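Local coordinates for protein myosin-17 (Arabidopsis thaliana, PDB 7KFL) that probably recognises cargo through its globular tail, the cargo-binding domain of a plant class XI myosin that would carry that cargo along actin filaments, at residues R90-T95 / R144-K149; S52-I57 / Y150-F155. One frame throughout, in Å; residues are numbered along the deposited sequence.

Contact 1: R90-T95 / R144-K149; sequences RTLKAT and RQVEAK
Leu92 and Ala148 make the tightly packed side of this contact: Leu92 CB lies 3.7 Å from Ala148 CB, and CG, anti to the carbonyl carbon (chi1 -54°), is set against the same methyl, as are both leucine methyls. Leu92 and Val146 lie side by side, pointing the same way, and Phe46 touches both. Beyond them, Thr95 OG1 donates to Ala148 O over 2.7 Å, in the carbonyl plane. The backbones form a two-stranded parallel sheet, 92-93 against 146-147, an isolated pair in a mostly helical tail domain. Its evidence is three backbone hydrogen bonds: Lys93 N to Val146 O at 2.9 Å with a nearly straight N-H (175°), Ala148 N to Lys93 O at 3.0 Å, and Val146 N to Thr91 O at 3.2 Å from above the carbonyl plane. The face of Lys93 and Glu147 is the solvent side, its residues exposed. There the Lys93 chain crosses Gln145 at about a right angle, its CE 3.3 Å from Gln145 OE1. Gln145 bends at chi2, and its NE2 makes a weak bond to Arg90 O (2.7 Å, 121° at the hydrogen). Lys93 NZ stays 6.6 Å from Glu147 OE2, too far for a salt bridge.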
ATOM      1  N   ARG A  90      22.083   0.535  10.775  1.00 70.48           N
ATOM      2  CA  ARG A  90      22.712   0.047  12.033  1.00 72.86           C
ATOM      3  C   ARG A  90      24.244   0.116  11.940  1.00 72.90           C
ATOM      4  O   ARG A  90      24.897  -0.218  12.948  1.00 73.55           O
ATOM      5  CB  ARG A  90      22.269  -1.390  12.326  1.00 75.19           C
ATOM      6  CG  ARG A  90      20.793  -1.539  12.667  1.00 77.21           C
ATOM      7  CD  ARG A  90      20.426  -2.982  12.965  1.00 79.30           C
ATOM      8  NE  ARG A  90      18.996  -3.177  13.182  1.00 81.06           N
ATOM      9  CZ  ARG A  90      18.405  -4.358  13.370  1.00 82.52           C
ATOM     10  NH1 ARG A  90      19.115  -5.475  13.369  1.00 83.62           N
ATOM     11  NH2 ARG A  90      17.097  -4.419  13.553  1.00 82.87           N
ATOM     12  N   THR A  91      24.797   0.539  10.796  1.00 71.92           N
ATOM     13  CA  THR A  91      26.258   0.533  10.504  1.00 71.77           C
ATOM     14  C   THR A  91      26.788   1.971  10.395  1.00 71.79           C
ATOM     15  O   THR A  91      27.598   2.362  11.256  1.00 71.88           O
ATOM     16  CB  THR A  91      26.552  -0.276   9.233  1.00 71.51           C
ATOM     17  OG1 THR A  91      26.166  -1.627   9.485  1.00 71.12           O
ATOM     18  CG2 THR A  91      28.006  -0.237   8.815  1.00 72.23           C
ATOM     19  N   LEU A  92      26.351   2.717   9.374  1.00 71.05           N
ATOM     20  CA  LEU A  92      26.899   4.054   9.006  1.00 70.63           C
ATOM     21  C   LEU A  92      26.660   5.051  10.148  1.00 72.43           C
ATOM     22  O   LEU A  92      25.486   5.317  10.457  1.00 72.73           O
ATOM     23  CB  LEU A  92      26.236   4.551   7.715  1.00 68.87           C
ATOM     24  CG  LEU A  92      26.290   3.616   6.504  1.00 67.58           C
ATOM     25  CD1 LEU A  92      26.010   4.387   5.224  1.00 66.50           C
ATOM     26  CD2 LEU A  92      27.624   2.891   6.399  1.00 67.49           C
ATOM     27  N   LYS A  93      27.739   5.567  10.748  1.00 75.72           N
ATOM     28  CA  LYS A  93      27.729   6.751  11.651  1.00 78.13           C
ATOM     29  C   LYS A  93      27.871   8.012  10.789  1.00 78.72           C
ATOM     30  O   LYS A  93      28.758   8.027   9.912  1.00 78.42           O
ATOM     31  CB  LYS A  93      28.868   6.685  12.674  1.00 80.56           C
ATOM     32  CG  LYS A  93      28.616   5.831  13.912  1.00 82.74           C
ATOM     33  CD  LYS A  93      29.835   5.741  14.820  1.00 84.67           C
ATOM     34  CE  LYS A  93      29.651   4.845  16.030  1.00 85.77           C
ATOM     35  NZ  LYS A  93      29.421   5.620  17.273  1.00 86.63           N
ATOM     36  N   ALA A  94      27.033   9.025  11.031  1.00 80.66           N
ATOM     37  CA  ALA A  94      26.979  10.290  10.258  1.00 81.31           C
ATOM     38  C   ALA A  94      28.231  11.129  10.544  1.00 82.19           C
ATOM     39  O   ALA A  94      28.687  11.141  11.706  1.00 82.69           O
ATOM     40  CB  ALA A  94      25.720  11.052  10.594  1.00 81.73           C
ATOM     41  N   THR A  95      28.757  11.799   9.512  1.00 82.41           N
ATOM     42  CA  THR A  95      29.954  12.681   9.573  1.00 83.49           C
ATOM     43  C   THR A  95      29.662  13.989   8.828  1.00 83.09           C
ATOM     44  O   THR A  95      28.739  14.002   7.988  1.00 80.48           O
ATOM     45  CB  THR A  95      31.196  11.982   9.001  1.00 83.63           C
ATOM     46  OG1 THR A  95      30.981  11.717   7.613  1.00 82.86           O
ATOM     47  CG2 THR A  95      31.527  10.690   9.715  1.00 83.93           C
ATOM     48  N   ARG A 144      29.138  -3.886  13.124  1.00104.25           N
ATOM     49  CA  ARG A 144      30.022  -2.918  13.829  1.00102.38           C
ATOM     50  C   ARG A 144      29.958  -1.572  13.098  1.00 98.34           C
ATOM     51  O   ARG A 144      30.021  -1.571  11.852  1.00 97.22           O
ATOM     52  CB  ARG A 144      31.452  -3.464  13.931  1.00103.91           C
ATOM     53  CG  ARG A 144      32.107  -3.784  12.594  1.00104.06           C
ATOM     54  CD  ARG A 144      33.349  -4.645  12.737  1.00104.44           C
ATOM     55  NE  ARG A 144      33.739  -5.237  11.463  1.00104.04           N
ATOM     56  CZ  ARG A 144      34.344  -4.592  10.466  1.00103.62           C
ATOM     57  NH1 ARG A 144      34.648  -3.308  10.575  1.00102.99           N
ATOM     58  NH2 ARG A 144      34.643  -5.241   9.353  1.00103.01           N
ATOM     59  N   GLN A 145      29.822  -0.477  13.855  1.00 94.93           N
ATOM     60  CA  GLN A 145      29.637   0.903  13.331  1.00 91.81           C
ATOM     61  C   GLN A 145      30.908   1.344  12.596  1.00 88.95           C
ATOM     62  O   GLN A 145      32.009   1.075  13.113  1.00 89.26           O
ATOM     63  CB  GLN A 145      29.323   1.876  14.470  1.00 92.59           C
ATOM     64  CG  GLN A 145      28.026   1.573  15.210  1.00 93.88           C
ATOM     65  CD  GLN A 145      26.884   2.462  14.782  1.00 94.67           C
ATOM     66  OE1 GLN A 145      26.655   3.528  15.350  1.00 95.61           O
ATOM     67  NE2 GLN A 145      26.141   2.023  13.777  1.00 94.72           N
ATOM     68  N   VAL A 146      30.750   1.985  11.434  1.00 85.51           N
ATOM     69  CA  VAL A 146      31.849   2.651  10.669  1.00 83.59           C
ATOM     70  C   VAL A 146      31.432   4.108  10.436  1.00 81.78           C
ATOM     71  O   VAL A 146      30.258   4.331  10.086  1.00 81.78           O
ATOM     72  CB  VAL A 146      32.165   1.918   9.347  1.00 83.33           C
ATOM     73  CG1 VAL A 146      32.163   0.405   9.527  1.00 83.54           C
ATOM     74  CG2 VAL A 146      31.230   2.314   8.212  1.00 82.42           C
ATOM     75  N   GLU A 147      32.344   5.061  10.655  1.00 80.01           N
ATOM     76  CA  GLU A 147      32.106   6.501  10.369  1.00 78.55           C
ATOM     77  C   GLU A 147      32.094   6.675   8.846  1.00 75.38           C
ATOM     78  O   GLU A 147      33.182   6.737   8.245  1.00 76.22           O
ATOM     79  CB  GLU A 147      33.140   7.386  11.071  1.00 80.08           C
ATOM     80  CG  GLU A 147      32.988   7.403  12.585  1.00 81.68           C
ATOM     81  CD  GLU A 147      33.707   8.538  13.297  1.00 83.55           C
ATOM     82  OE1 GLU A 147      33.380   9.709  13.019  1.00 84.54           O
ATOM     83  OE2 GLU A 147      34.596   8.250  14.129  1.00 84.34           O
ATOM     84  N   ALA A 148      30.895   6.712   8.260  1.00 72.20           N
ATOM     85  CA  ALA A 148      30.648   6.748   6.800  1.00 69.53           C
ATOM     86  C   ALA A 148      31.115   8.089   6.226  1.00 67.78           C
ATOM     87  O   ALA A 148      30.804   9.132   6.832  1.00 68.34           O
ATOM     88  CB  ALA A 148      29.184   6.520   6.523  1.00 69.55           C
ATOM     89  N   LYS A 149      31.831   8.049   5.099  1.00 65.40           N
ATOM     90  CA  LYS A 149      32.230   9.242   4.309  1.00 64.03           C
ATOM     91  C   LYS A 149      31.066   9.622   3.387  1.00 61.37           C
ATOM     92  O   LYS A 149      30.056   8.901   3.388  1.00 59.68           O
ATOM     93  CB  LYS A 149      33.529   8.961   3.550  1.00 65.48           C
ATOM     94  CG  LYS A 149      34.745   8.687   4.427  1.00 66.91           C
ATOM     95  CD  LYS A 149      35.099   9.822   5.372  1.00 68.67           C
ATOM     96  CE  LYS A 149      36.305   9.523   6.238  1.00 69.99           C
ATOM     97  NZ  LYS A 149      35.967   8.601   7.349  1.00 71.03           N
TER

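Contact 2: S52-I57 / Y150-F155; sequences SVFDRI and YPALLF
Phe54 and Phe155 form the aromatic part of this contact, an oblique pairing with ring centroids 4.9 Å apart and planes inclined at 36°. Phe54 CD1 sits over one face of the Phe155 ring, offset toward the rim. In Phe155, CG lies anti to the backbone N, which carries it to 3.3 Å from Phe54 CD1. The two side chains cross at about a right angle.

A CH-pi contact holds the far ring atoms of Phe54: Ala152 CA stands over the face, 4.1 Å from the centroid and 24° off the normal. Val53 CG1, from the phenylalanine's own helix, covers the opposite face over its centre, clamping the ring.

The remaining apolar contacts set aliphatic groups against the two rings. Pro151 CB meets Phe54 CD2 at 3.9 Å, and Ile57 CG2 abuts the Phe155 ring at its edge, 3.7 Å from CE1. An alanine at Phe54 would probably open a gap facing Ala152 and Pro151 and leave the Phe155 face without CD1 over it, though CB stays near that ring.

The short segments 53-57 and 150-155, from helices 53-65 and 150-186, run at 19° with axes 9.9 Å apart at closest approach. Helix 31-43 of the tail domain also packs on this buried pair, Leu40 on Phe54 and Ile36 on Ile57. With neither hydrogen bonds nor salt bridges between the segments, cohesion rests on shape and buried apolar surface.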
ATOM      1  N   SER A  52      32.790   4.929  -7.244  1.00 53.69           N
ATOM      2  CA  SER A  52      31.682   4.721  -8.214  1.00 53.64           C
ATOM      3  C   SER A  52      30.801   3.536  -7.793  1.00 53.38           C
ATOM      4  O   SER A  52      29.726   3.369  -8.398  1.00 53.33           O
ATOM      5  CB  SER A  52      32.222   4.513  -9.607  1.00 54.20           C
ATOM      6  OG  SER A  52      32.686   5.734 -10.162  1.00 54.87           O
ATOM      7  N   VAL A  53      31.236   2.744  -6.805  1.00 53.25           N
ATOM      8  CA  VAL A  53      30.572   1.467  -6.401  1.00 52.57           C
ATOM      9  C   VAL A  53      29.094   1.735  -6.092  1.00 51.61           C
ATOM     10  O   VAL A  53      28.244   0.979  -6.596  1.00 52.67           O
ATOM     11  CB  VAL A  53      31.290   0.786  -5.218  1.00 52.82           C
ATOM     12  CG1 VAL A  53      31.232   1.608  -3.938  1.00 52.67           C
ATOM     13  CG2 VAL A  53      30.754  -0.617  -4.977  1.00 52.73           C
ATOM     14  N   PHE A  54      28.803   2.779  -5.312  1.00 50.31           N
ATOM     15  CA  PHE A  54      27.438   3.120  -4.832  1.00 49.45           C
ATOM     16  C   PHE A  54      26.552   3.501  -6.024  1.00 49.60           C
ATOM     17  O   PHE A  54      25.432   2.973  -6.122  1.00 48.44           O
ATOM     18  CB  PHE A  54      27.500   4.241  -3.795  1.00 48.99           C
ATOM     19  CG  PHE A  54      28.267   3.887  -2.548  1.00 49.06           C
ATOM     20  CD1 PHE A  54      27.838   2.866  -1.717  1.00 49.38           C
ATOM     21  CD2 PHE A  54      29.420   4.575  -2.201  1.00 49.66           C
ATOM     22  CE1 PHE A  54      28.543   2.539  -0.569  1.00 49.83           C
ATOM     23  CE2 PHE A  54      30.125   4.248  -1.054  1.00 49.81           C
ATOM     24  CZ  PHE A  54      29.685   3.231  -0.240  1.00 49.85           C
ATOM     25  N   ASP A  55      27.045   4.384  -6.896  1.00 51.12           N
ATOM     26  CA  ASP A  55      26.348   4.824  -8.136  1.00 53.06           C
ATOM     27  C   ASP A  55      25.948   3.598  -8.964  1.00 53.53           C
ATOM     28  O   ASP A  55      24.806   3.570  -9.466  1.00 54.33           O
ATOM     29  CB  ASP A  55      27.220   5.761  -8.979  1.00 54.47           C
ATOM     30  CG  ASP A  55      27.221   7.207  -8.516  1.00 55.29           C
ATOM     31  OD1 ASP A  55      26.383   7.554  -7.657  1.00 56.34           O
ATOM     32  OD2 ASP A  55      28.057   7.978  -9.025  1.00 56.88           O
ATOM     33  N   ARG A  56      26.851   2.624  -9.088  1.00 54.25           N
ATOM     34  CA  ARG A  56      26.696   1.448  -9.983  1.00 54.98           C
ATOM     35  C   ARG A  56      25.666   0.477  -9.400  1.00 54.36           C
ATOM     36  O   ARG A  56      24.911  -0.116 -10.197  1.00 54.69           O
ATOM     37  CB  ARG A  56      28.059   0.789 -10.209  1.00 56.21           C
ATOM     38  CG  ARG A  56      29.028   1.678 -10.975  1.00 57.51           C
ATOM     39  CD  ARG A  56      29.958   0.905 -11.883  1.00 59.13           C
ATOM     40  NE  ARG A  56      29.237   0.059 -12.825  1.00 60.08           N
ATOM     41  CZ  ARG A  56      29.802  -0.860 -13.601  1.00 60.97           C
ATOM     42  NH1 ARG A  56      31.109  -1.059 -13.557  1.00 61.57           N
ATOM     43  NH2 ARG A  56      29.055  -1.579 -14.420  1.00 61.64           N
ATOM     44  N   ILE A  57      25.635   0.320  -8.073  1.00 53.84           N
ATOM     45  CA  ILE A  57      24.563  -0.424  -7.347  1.00 53.53           C
ATOM     46  C   ILE A  57      23.218   0.229  -7.691  1.00 53.55           C
ATOM     47  O   ILE A  57      22.305  -0.499  -8.128  1.00 54.14           O
ATOM     48  CB  ILE A  57      24.818  -0.455  -5.824  1.00 53.00           C
ATOM     49  CG1 ILE A  57      26.010  -1.347  -5.467  1.00 53.07           C
ATOM     50  CG2 ILE A  57      23.562  -0.878  -5.071  1.00 52.83           C
ATOM     51  CD1 ILE A  57      26.488  -1.199  -4.039  1.00 53.17           C
ATOM     52  N   TYR A 150      31.207  10.721   2.640  1.00 60.72           N
ATOM     53  CA  TYR A 150      30.094  11.420   1.940  1.00 59.46           C
ATOM     54  C   TYR A 150      29.493  10.538   0.847  1.00 58.35           C
ATOM     55  O   TYR A 150      28.276  10.529   0.686  1.00 59.90           O
ATOM     56  CB  TYR A 150      30.549  12.791   1.427  1.00 59.65           C
ATOM     57  CG  TYR A 150      30.898  13.775   2.517  1.00 60.07           C
ATOM     58  CD1 TYR A 150      30.179  13.816   3.703  1.00 59.83           C
ATOM     59  CD2 TYR A 150      31.942  14.675   2.365  1.00 60.39           C
ATOM     60  CE1 TYR A 150      30.488  14.715   4.708  1.00 60.77           C
ATOM     61  CE2 TYR A 150      32.266  15.581   3.363  1.00 61.31           C
ATOM     62  CZ  TYR A 150      31.537  15.599   4.538  1.00 61.70           C
ATOM     63  OH  TYR A 150      31.841  16.483   5.529  1.00 63.28           O
ATOM     64  N   PRO A 151      30.283   9.767   0.063  1.00 57.24           N
ATOM     65  CA  PRO A 151      29.702   8.861  -0.929  1.00 56.19           C
ATOM     66  C   PRO A 151      28.701   7.862  -0.323  1.00 55.24           C
ATOM     67  O   PRO A 151      27.691   7.593  -0.951  1.00 55.59           O
ATOM     68  CB  PRO A 151      30.917   8.113  -1.498  1.00 56.50           C
ATOM     69  CG  PRO A 151      32.071   9.063  -1.268  1.00 57.36           C
ATOM     70  CD  PRO A 151      31.754   9.746   0.048  1.00 57.37           C
ATOM     71  N   ALA A 152      29.001   7.358   0.879  1.00 54.21           N
ATOM     72  CA  ALA A 152      28.226   6.316   1.593  1.00 52.93           C
ATOM     73  C   ALA A 152      26.926   6.899   2.164  1.00 52.17           C
ATOM     74  O   ALA A 152      25.904   6.188   2.127  1.00 52.42           O
ATOM     75  CB  ALA A 152      29.074   5.706   2.680  1.00 53.44           C
ATOM     76  N   LEU A 153      26.965   8.127   2.689  1.00 52.14           N
ATOM     77  CA  LEU A 153      25.784   8.812   3.285  1.00 51.85           C
ATOM     78  C   LEU A 153      24.792   9.177   2.175  1.00 52.10           C
ATOM     79  O   LEU A 153      23.571   9.084   2.429  1.00 52.10           O
ATOM     80  CB  LEU A 153      26.236  10.061   4.050  1.00 51.98           C
ATOM     81  CG  LEU A 153      27.141   9.810   5.256  1.00 52.50           C
ATOM     82  CD1 LEU A 153      27.655  11.123   5.822  1.00 52.86           C
ATOM     83  CD2 LEU A 153      26.422   9.010   6.333  1.00 52.50           C
ATOM     84  N   LEU A 154      25.298   9.575   1.002  1.00 52.09           N
ATOM     85  CA  LEU A 154      24.477   9.874  -0.203  1.00 52.39           C
ATOM     86  C   LEU A 154      23.792   8.589  -0.675  1.00 52.82           C
ATOM     87  O   LEU A 154      22.628   8.670  -1.117  1.00 53.77           O
ATOM     88  CB  LEU A 154      25.366  10.450  -1.310  1.00 52.48           C
ATOM     89  CG  LEU A 154      24.640  10.831  -2.602  1.00 51.97           C
ATOM     90  CD1 LEU A 154      23.680  11.986  -2.366  1.00 51.93           C
ATOM     91  CD2 LEU A 154      25.626  11.180  -3.705  1.00 52.20           C
ATOM     92  N   PHE A 155      24.497   7.456  -0.594  1.00 52.92           N
ATOM     93  CA  PHE A 155      24.020   6.124  -1.051  1.00 52.50           C
ATOM     94  C   PHE A 155      22.823   5.679  -0.204  1.00 52.72           C
ATOM     95  O   PHE A 155      21.825   5.213  -0.790  1.00 53.45           O
ATOM     96  CB  PHE A 155      25.140   5.085  -0.991  1.00 52.23           C
ATOM     97  CG  PHE A 155      24.692   3.685  -1.322  1.00 52.34           C
ATOM     98  CD1 PHE A 155      24.239   3.369  -2.595  1.00 52.04           C
ATOM     99  CD2 PHE A 155      24.710   2.684  -0.361  1.00 52.05           C
ATOM    100  CE1 PHE A 155      23.820   2.082  -2.898  1.00 51.81           C
ATOM    101  CE2 PHE A 155      24.293   1.399  -0.668  1.00 51.39           C
ATOM    102  CZ  PHE A 155      23.849   1.099  -1.934  1.00 51.16           C
TER

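In the fold
Contacts 1 and 2 lie with centres 14 Å apart and meet directly. The strand 146-147 of contact 1 leads into helix 150-186 of contact 2, with Lys149 at the N-cap position between them. Across the junction, Leu92 CD1 packs 3.6 Å from Ala152 O, and Ala148 CB lies 3.7 Å from Leu153 CD2. The helix start is therefore flanked by the strand pair as well as by helix 53-65, while Phe46 touches Leu92, Val146 and Phe54, bridging both contacts. Both sit on the same side of the chain's centre, about 31 Å and 28 Å from it, centre to centre; contact 1 is at the surface and contact 2 buried.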